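Local coordinates for protein NEDD8-conjugating enzyme UBC12 (Saccharomyces cerevisiae, PDB 3O2U) that accepts the ubiquitin-like protein NEDD8/Rub1 as a thioester from its E1 enzyme and catalyses its covalent attachment to other proteins, chiefly the cullin Cdc53, at residues 4-7 and 8-12; 20-23 and 24-27; 105-108 and 109-112. All coordinates share one frame; numbering follows the deposited sequence.

In the fold
All three contacts are local, made by consecutive residues, and they follow one another along the chain. Interactions 1 and 2 belong to the N-terminal extension: interaction 1 lies near the start of helix 3-21, and interaction 2 is the turn after that helix, which leads toward helix 29-39. Their centres are about 21 Å apart, and both lie at the surface. Interaction 3 lies on the opposite side of the chain's centre, about 45 Å from interaction 1 and about 42 Å from interaction 2 between centres. It is buried in the catalytic core, where the side chain of Asn109 comes within about 4 Å of that of Cys117, the predicted thioester-forming cysteine.

Interaction 1: 4-7 and 8-12; sequences LKLR and QLQKK
Leu4 turns CG to the side opposite its own backbone N (chi1 180°), whereas Gln8, one turn on in helix 3-21, sets CG opposite its carbonyl carbon (chi1 -72°) and then runs extended, and the two settings bring the isobutyl group of Leu4 against the amide end of Gln8. Leu4 CG lies 3.9 Å from Gln8 NE2, with both methyls of Leu4 also near that nitrogen, a van der Waals contact of a branched apolar group with a polar tip. The same spacing recurs twice. The extended chain of Lys5 passes Leu9 with CE 3.9 Å from Leu9 CD1, using only its methylene part, and Leu6 CG meets Gln10 NE2 at 4.0 Å. Within residues 4-7, the guanidinium of Arg7 folds back so that one face, toward its rim, lies over Leu4 CA.

Beneath these pairs run the i to i+4 backbone hydrogen bonds of the helix. Leu9 N to Lys5 O is short and nearly straight (2.8 Å, 176°), and Gln8 N reaches Leu4 O at the same length but more bent. Gln10 CG also sits 3.1 Å from Leu6 O, close beside the carbonyl.

Every touching residue is exposed, so backbone bonding is what chiefly defines this helix, while the side chains add apolar contact and leave their polar ends at the surface.

Interaction 2: 20-23 and 24-27; sequences SSSI and QPNL
Gln24 and Pro25 fold back against Ser22 and Ile23 in the turn that follows helix 3-21 and opens the loop leading to helix 29-39. Gln24 makes the reversal, with phi and psi both positive (55°, 64°), the left-handed region. Its CB lies 4.0 Å from Ile23 CD1, and from there the chain extends away, CG opposite the backbone N. Pro25 comes next: its CD is 3.5 Å from Ser22 O and its CG 4.1 Å from Ser20 O, so the CG-CD edge of the ring lies against the carbonyls of Ser20 and Ser22, and the ring also touches Ala58 of another loop. With the ring gone, a glycine here would probably leave those carbonyl oxygens and the side chain of Ala58 without their apolar neighbour and the backbone freer to turn where the chain reverses. Asn26 then ties the loop back to the helix, its N hydrogen-bonded to Asn19 OD1, and Leu27 rests on Ile32 and Lys35 of helix 29-39. The hydroxyl of Ser22 is held by Asn19 as well, through a hydrogen bond to Asn19 O, and from that position Ser22 OG approaches Pro25 CA to 3.3 Å.

Interaction 3: 105-108 and 109-112; sequences IFHP and NIDL
His107 to Ile110 form a type I beta turn, closed by a long but nearly straight hydrogen bond from Ile110 N to His107 O (3.3 Å, 170°), with the donor well above the carbonyl plane. Residues 107-109 spell His-Pro-Asn, the HPN motif of ubiquitin-conjugating enzymes.

Within the turn, the His107 ring and the Asn109 amide engage each other. His107 NE2 donates to Asn109 OD1 at 3.1 Å, a bent bond (140°) between planes steeply inclined to each other. At the neighbouring ring position, His107 CD2 lies 2.9 Å from Asn109 N, which sits at the ring edge and near its plane. Pro108 CD covers one face of the imidazole, 3.2 Å above it and toward the rim. With CG opposite the carbonyl carbon (chi1 -48°), the amide of Asn109 turns OD1 toward the His107 ring, and its other end, ND2, donates to Asn146 O and also to Asp149 O. With OD1 bonded to the histidine and ND2 to two carbonyls, the rotation of this amide is probably fixed. The backbone of Asn109 pairs with that of Cys117, the predicted thioester cysteine; in relatives the asparagine of this motif is thought to help aminolysis or to order the neighbouring loop.

On the apolar side, Ile110 CD1 meets Ile105 CD1 at 3.6 Å and His107 CG at 4.1 Å. A water accepts from Ile105 N at 2.8 Å and lies near Asp111 O, between the two arms of the turn.

The buried turn lies in the loop between strand 98-101 and helix 131-143, where Phe142 of that helix meets the His107 ring edge-to-face and packs on Ile105 and Ile110, Leu141 touches His107 and Asn109, and Pro108 touches both Ala155 of helix 153-160 and Phe166 of helix 163-174.

Interaction 1: 4-7 and 8-12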
loop_
_atom_site.group_PDB
_atom_site.type_symbol
_atom_site.label_atom_id
_atom_site.label_comp_id
_atom_site.label_asym_id
_atom_site.label_seq_id
_atom_site.Cartn_x
_atom_site.Cartn_y
_atom_site.Cartn_z
ATOM N N LEU A 4 25.737 7.919 28.034
ATOM C CA LEU A 4 24.463 8.442 28.498
ATOM C C LEU A 4 23.324 7.935 27.621
ATOM O O LEU A 4 22.315 7.440 28.133
ATOM C CB LEU A 4 24.473 9.972 28.548
ATOM C CG LEU A 4 23.142 10.554 29.032
ATOM C CD1 LEU A 4 22.863 10.125 30.477
ATOM C CD2 LEU A 4 23.120 12.080 28.885
ATOM N N LYS A 5 23.489 8.034 26.302
ATOM C CA LYS A 5 22.454 7.568 25.386
ATOM C C LYS A 5 22.213 6.095 25.624
ATOM O O LYS A 5 21.068 5.629 25.691
ATOM C CB LYS A 5 22.842 7.794 23.923
ATOM C CG LYS A 5 21.835 7.207 22.951
ATOM C CD LYS A 5 22.370 7.146 21.526
ATOM C CE LYS A 5 21.383 6.408 20.621
ATOM N NZ LYS A 5 21.865 6.281 19.210
ATOM N N LEU A 6 23.309 5.358 25.760
ATOM C CA LEU A 6 23.228 3.952 26.098
ATOM C C LEU A 6 22.300 3.753 27.296
ATOM O O LEU A 6 21.316 3.026 27.204
ATOM C CB LEU A 6 24.621 3.407 26.409
ATOM C CG LEU A 6 24.930 1.952 26.088
ATOM C CD1 LEU A 6 24.382 1.587 24.729
ATOM C CD2 LEU A 6 26.437 1.741 26.152
ATOM N N ARG A 7 22.611 4.405 28.414
ATOM C CA ARG A 7 21.812 4.259 29.627
ATOM C C ARG A 7 20.359 4.672 29.400
ATOM O O ARG A 7 19.437 4.083 29.968
ATOM C CB ARG A 7 22.407 5.090 30.775
ATOM C CG ARG A 7 23.827 4.684 31.173
ATOM C CD ARG A 7 24.271 5.287 32.520
ATOM N NE ARG A 7 24.471 6.735 32.451
ATOM C CZ ARG A 7 25.598 7.318 32.046
ATOM N NH1 ARG A 7 26.629 6.569 31.672
ATOM N NH2 ARG A 7 25.695 8.647 32.014
ATOM N N GLN A 8 20.153 5.693 28.573
ATOM C CA GLN A 8 18.802 6.186 28.310
ATOM C C GLN A 8 17.992 5.162 27.513
ATOM O O GLN A 8 16.857 4.854 27.867
ATOM C CB GLN A 8 18.833 7.569 27.635
ATOM C CG GLN A 8 19.273 8.675 28.595
ATOM C CD GLN A 8 19.394 10.056 27.954
ATOM O OE1 GLN A 8 19.599 10.189 26.748
ATOM N NE2 GLN A 8 19.293 11.093 28.781
ATOM N N LEU A 9 18.583 4.607 26.456
ATOM C CA LEU A 9 17.936 3.527 25.717
ATOM C C LEU A 9 17.538 2.358 26.620
ATOM O O LEU A 9 16.455 1.790 26.488
ATOM C CB LEU A 9 18.848 3.008 24.614
ATOM C CG LEU A 9 19.286 3.983 23.528
ATOM C CD1 LEU A 9 19.944 3.205 22.384
ATOM C CD2 LEU A 9 18.113 4.819 23.040
ATOM N N GLN A 10 18.419 1.993 27.540
ATOM C CA GLN A 10 18.171 0.822 28.367
ATOM C C GLN A 10 17.051 1.078 29.372
ATOM O O GLN A 10 16.233 0.192 29.639
ATOM C CB GLN A 10 19.475 0.358 29.030
ATOM C CG GLN A 10 20.566 0.091 27.977
ATOM C CD GLN A 10 21.911 -0.262 28.576
ATOM O OE1 GLN A 10 22.196 0.080 29.721
ATOM N NE2 GLN A 10 22.751 -0.939 27.798
ATOM N N LYS A 11 16.980 2.293 29.906
ATOM C CA LYS A 11 15.844 2.656 30.756
ATOM C C LYS A 11 14.548 2.637 29.935
ATOM O O LYS A 11 13.496 2.219 30.424
ATOM C CB LYS A 11 16.058 4.030 31.409
ATOM C CG LYS A 11 14.902 4.508 32.298
ATOM C CD LYS A 11 14.404 3.413 33.254
ATOM C CE LYS A 11 15.013 3.517 34.652
ATOM N NZ LYS A 11 14.394 4.612 35.460
ATOM N N LYS A 12 14.630 3.092 28.687
ATOM C CA LYS A 12 13.459 3.132 27.809
ATOM C C LYS A 12 12.931 1.733 27.532
ATOM O O LYS A 12 11.722 1.502 27.551
ATOM C CB LYS A 12 13.786 3.836 26.489
ATOM C CG LYS A 12 12.611 3.918 25.517
ATOM C CD LYS A 12 11.651 5.020 25.948
ATOM C CE LYS A 12 10.256 4.816 25.377
ATOM N NZ LYS A 12 9.264 5.729 26.028
#

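Interaction 2: 20-23 and 24-27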
loop_
_atom_site.group_PDB
_atom_site.type_symbol
_atom_site.label_atom_id
_atom_site.label_comp_id
_atom_site.label_asym_id
_atom_site.label_seq_id
_atom_site.Cartn_x
_atom_site.Cartn_y
_atom_site.Cartn_z
ATOM N N SER A 20 4.082 -2.987 28.408
ATOM C CA SER A 20 3.495 -4.139 27.741
ATOM C C SER A 20 2.874 -5.125 28.728
ATOM O O SER A 20 2.068 -5.969 28.342
ATOM C CB SER A 20 4.535 -4.844 26.866
ATOM O OG SER A 20 4.599 -4.220 25.591
ATOM N N SER A 21 3.252 -5.016 29.999
ATOM C CA SER A 21 2.705 -5.899 31.027
ATOM C C SER A 21 1.482 -5.309 31.749
ATOM O O SER A 21 0.824 -5.994 32.534
ATOM C CB SER A 21 3.792 -6.271 32.037
ATOM O OG SER A 21 4.746 -7.135 31.442
ATOM N N SER A 22 1.176 -4.042 31.499
ATOM C CA SER A 22 0.006 -3.448 32.129
ATOM C C SER A 22 -1.271 -3.994 31.473
ATOM O O SER A 22 -1.221 -4.515 30.358
ATOM C CB SER A 22 0.069 -1.917 32.042
ATOM O OG SER A 22 -0.201 -1.445 30.731
ATOM N N ILE A 23 -2.412 -3.928 32.153
ATOM C CA ILE A 23 -3.655 -4.111 31.414
ATOM C C ILE A 23 -3.735 -2.802 30.641
ATOM O O ILE A 23 -3.284 -1.763 31.133
ATOM C CB ILE A 23 -4.903 -4.316 32.317
ATOM C CG1 ILE A 23 -4.919 -3.312 33.468
ATOM C CG2 ILE A 23 -4.979 -5.745 32.836
ATOM C CD1 ILE A 23 -5.413 -1.928 33.073
ATOM N N GLN A 24 -4.235 -2.847 29.418
ATOM C CA GLN A 24 -4.347 -1.622 28.633
ATOM C C GLN A 24 -3.015 -0.868 28.497
ATOM O O GLN A 24 -2.877 0.268 28.972
ATOM C CB GLN A 24 -5.400 -0.703 29.251
ATOM C CG GLN A 24 -5.965 0.312 28.277
ATOM C CD GLN A 24 -7.190 1.026 28.825
ATOM O OE1 GLN A 24 -7.778 1.870 28.149
ATOM N NE2 GLN A 24 -7.576 0.693 30.055
ATOM N N PRO A 25 -2.031 -1.494 27.840
ATOM C CA PRO A 25 -0.761 -0.803 27.592
ATOM C C PRO A 25 -0.991 0.489 26.800
ATOM O O PRO A 25 -1.949 0.569 26.025
ATOM C CB PRO A 25 0.020 -1.807 26.734
ATOM C CG PRO A 25 -0.565 -3.146 27.087
ATOM C CD PRO A 25 -2.027 -2.877 27.329
ATOM N N ASN A 26 -0.139 1.484 27.012
ATOM C CA ASN A 26 -0.108 2.658 26.146
ATOM C C ASN A 26 0.368 2.237 24.768
ATOM O O ASN A 26 1.310 1.447 24.641
ATOM C CB ASN A 26 0.855 3.710 26.694
ATOM C CG ASN A 26 0.357 4.352 27.965
ATOM O OD1 ASN A 26 1.140 4.685 28.852
ATOM N ND2 ASN A 26 -0.953 4.528 28.064
ATOM N N LEU A 27 -0.271 2.764 23.735
ATOM C CA LEU A 27 0.143 2.454 22.377
ATOM C C LEU A 27 1.201 3.466 21.916
ATOM O O LEU A 27 1.177 4.617 22.327
ATOM C CB LEU A 27 -1.068 2.463 21.444
ATOM C CG LEU A 27 -2.122 1.369 21.650
ATOM C CD1 LEU A 27 -3.252 1.540 20.651
ATOM C CD2 LEU A 27 -1.513 -0.025 21.520
#

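Interaction 3: 105-108 and 109-112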
loop_
_atom_site.group_PDB
_atom_site.type_symbol
_atom_site.label_atom_id
_atom_site.label_comp_id
_atom_site.label_asym_id
_atom_site.label_seq_id
_atom_site.Cartn_x
_atom_site.Cartn_y
_atom_site.Cartn_z
ATOM N N ILE A 105 0.126 -7.720 -12.195
ATOM C CA ILE A 105 -0.775 -6.983 -13.078
ATOM C C ILE A 105 -0.022 -6.154 -14.122
ATOM O O ILE A 105 1.123 -5.750 -13.913
ATOM C CB ILE A 105 -1.796 -6.112 -12.300
ATOM C CG1 ILE A 105 -1.113 -4.927 -11.642
ATOM C CG2 ILE A 105 -2.555 -6.938 -11.235
ATOM C CD1 ILE A 105 -2.048 -3.752 -11.496
ATOM N N PHE A 106 -0.683 -5.910 -15.246
ATOM C CA PHE A 106 -0.083 -5.166 -16.346
ATOM C C PHE A 106 -0.372 -3.681 -16.151
ATOM O O PHE A 106 -1.430 -3.199 -16.526
ATOM C CB PHE A 106 -0.690 -5.636 -17.662
ATOM C CG PHE A 106 0.077 -5.210 -18.871
ATOM C CD1 PHE A 106 1.366 -5.679 -19.090
ATOM C CD2 PHE A 106 -0.502 -4.367 -19.809
ATOM C CE1 PHE A 106 2.069 -5.303 -20.213
ATOM C CE2 PHE A 106 0.204 -3.984 -20.937
ATOM C CZ PHE A 106 1.485 -4.448 -21.138
ATOM N N HIS A 107 0.560 -2.971 -15.529
ATOM C CA HIS A 107 0.362 -1.557 -15.235
ATOM C C HIS A 107 1.718 -0.853 -15.255
ATOM O O HIS A 107 2.692 -1.360 -14.702
ATOM C CB HIS A 107 -0.303 -1.397 -13.866
ATOM C CG HIS A 107 -0.670 0.015 -13.539
ATOM N ND1 HIS A 107 -1.971 0.459 -13.523
ATOM C CD2 HIS A 107 0.101 1.085 -13.238
ATOM C CE1 HIS A 107 -1.993 1.743 -13.205
ATOM N NE2 HIS A 107 -0.747 2.146 -13.041
ATOM N N PRO A 108 1.792 0.312 -15.907
ATOM C CA PRO A 108 3.089 0.985 -16.060
ATOM C C PRO A 108 3.753 1.286 -14.716
ATOM O O PRO A 108 4.982 1.292 -14.635
ATOM C CB PRO A 108 2.736 2.295 -16.774
ATOM C CG PRO A 108 1.257 2.423 -16.693
ATOM C CD PRO A 108 0.690 1.056 -16.534
ATOM N N ASN A 109 2.957 1.487 -13.667
ATOM C CA ASN A 109 3.509 1.977 -12.407
ATOM C C ASN A 109 3.732 0.893 -11.332
ATOM O O ASN A 109 4.114 1.195 -10.199
ATOM C CB ASN A 109 2.664 3.152 -11.894
ATOM C CG ASN A 109 2.379 4.187 -12.990
ATOM O OD1 ASN A 109 1.223 4.547 -13.248
ATOM N ND2 ASN A 109 3.434 4.667 -13.637
ATOM N N ILE A 110 3.544 -0.371 -11.711
ATOM C CA ILE A 110 3.738 -1.499 -10.796
ATOM C C ILE A 110 4.617 -2.557 -11.460
ATOM O O ILE A 110 4.364 -2.937 -12.602
ATOM C CB ILE A 110 2.374 -2.118 -10.381
ATOM C CG1 ILE A 110 1.436 -1.007 -9.907
ATOM C CG2 ILE A 110 2.569 -3.197 -9.292
ATOM C CD1 ILE A 110 0.009 -1.425 -9.734
ATOM N N ASP A 111 5.666 -3.008 -10.775
ATOM C CA ASP A 111 6.550 -4.010 -11.371
ATOM C C ASP A 111 6.138 -5.427 -10.990
ATOM O O ASP A 111 5.207 -5.631 -10.214
ATOM C CB ASP A 111 8.034 -3.735 -11.062
ATOM C CG ASP A 111 8.385 -3.939 -9.602
ATOM O OD1 ASP A 111 7.640 -4.656 -8.892
ATOM O OD2 ASP A 111 9.424 -3.385 -9.173
ATOM N N LEU A 112 6.812 -6.414 -11.561
ATOM C CA LEU A 112 6.403 -7.796 -11.360
ATOM C C LEU A 112 6.750 -8.315 -9.976
ATOM O O LEU A 112 6.332 -9.410 -9.600
ATOM C CB LEU A 112 6.989 -8.707 -12.441
ATOM C CG LEU A 112 6.470 -8.378 -13.841
ATOM C CD1 LEU A 112 7.266 -9.164 -14.874
ATOM C CD2 LEU A 112 4.983 -8.669 -13.952
HETATM O O HOH W 1 2.453 -6.704 -10.935
HETATM O O HOH W 2 3.769 -5.135 -13.744
#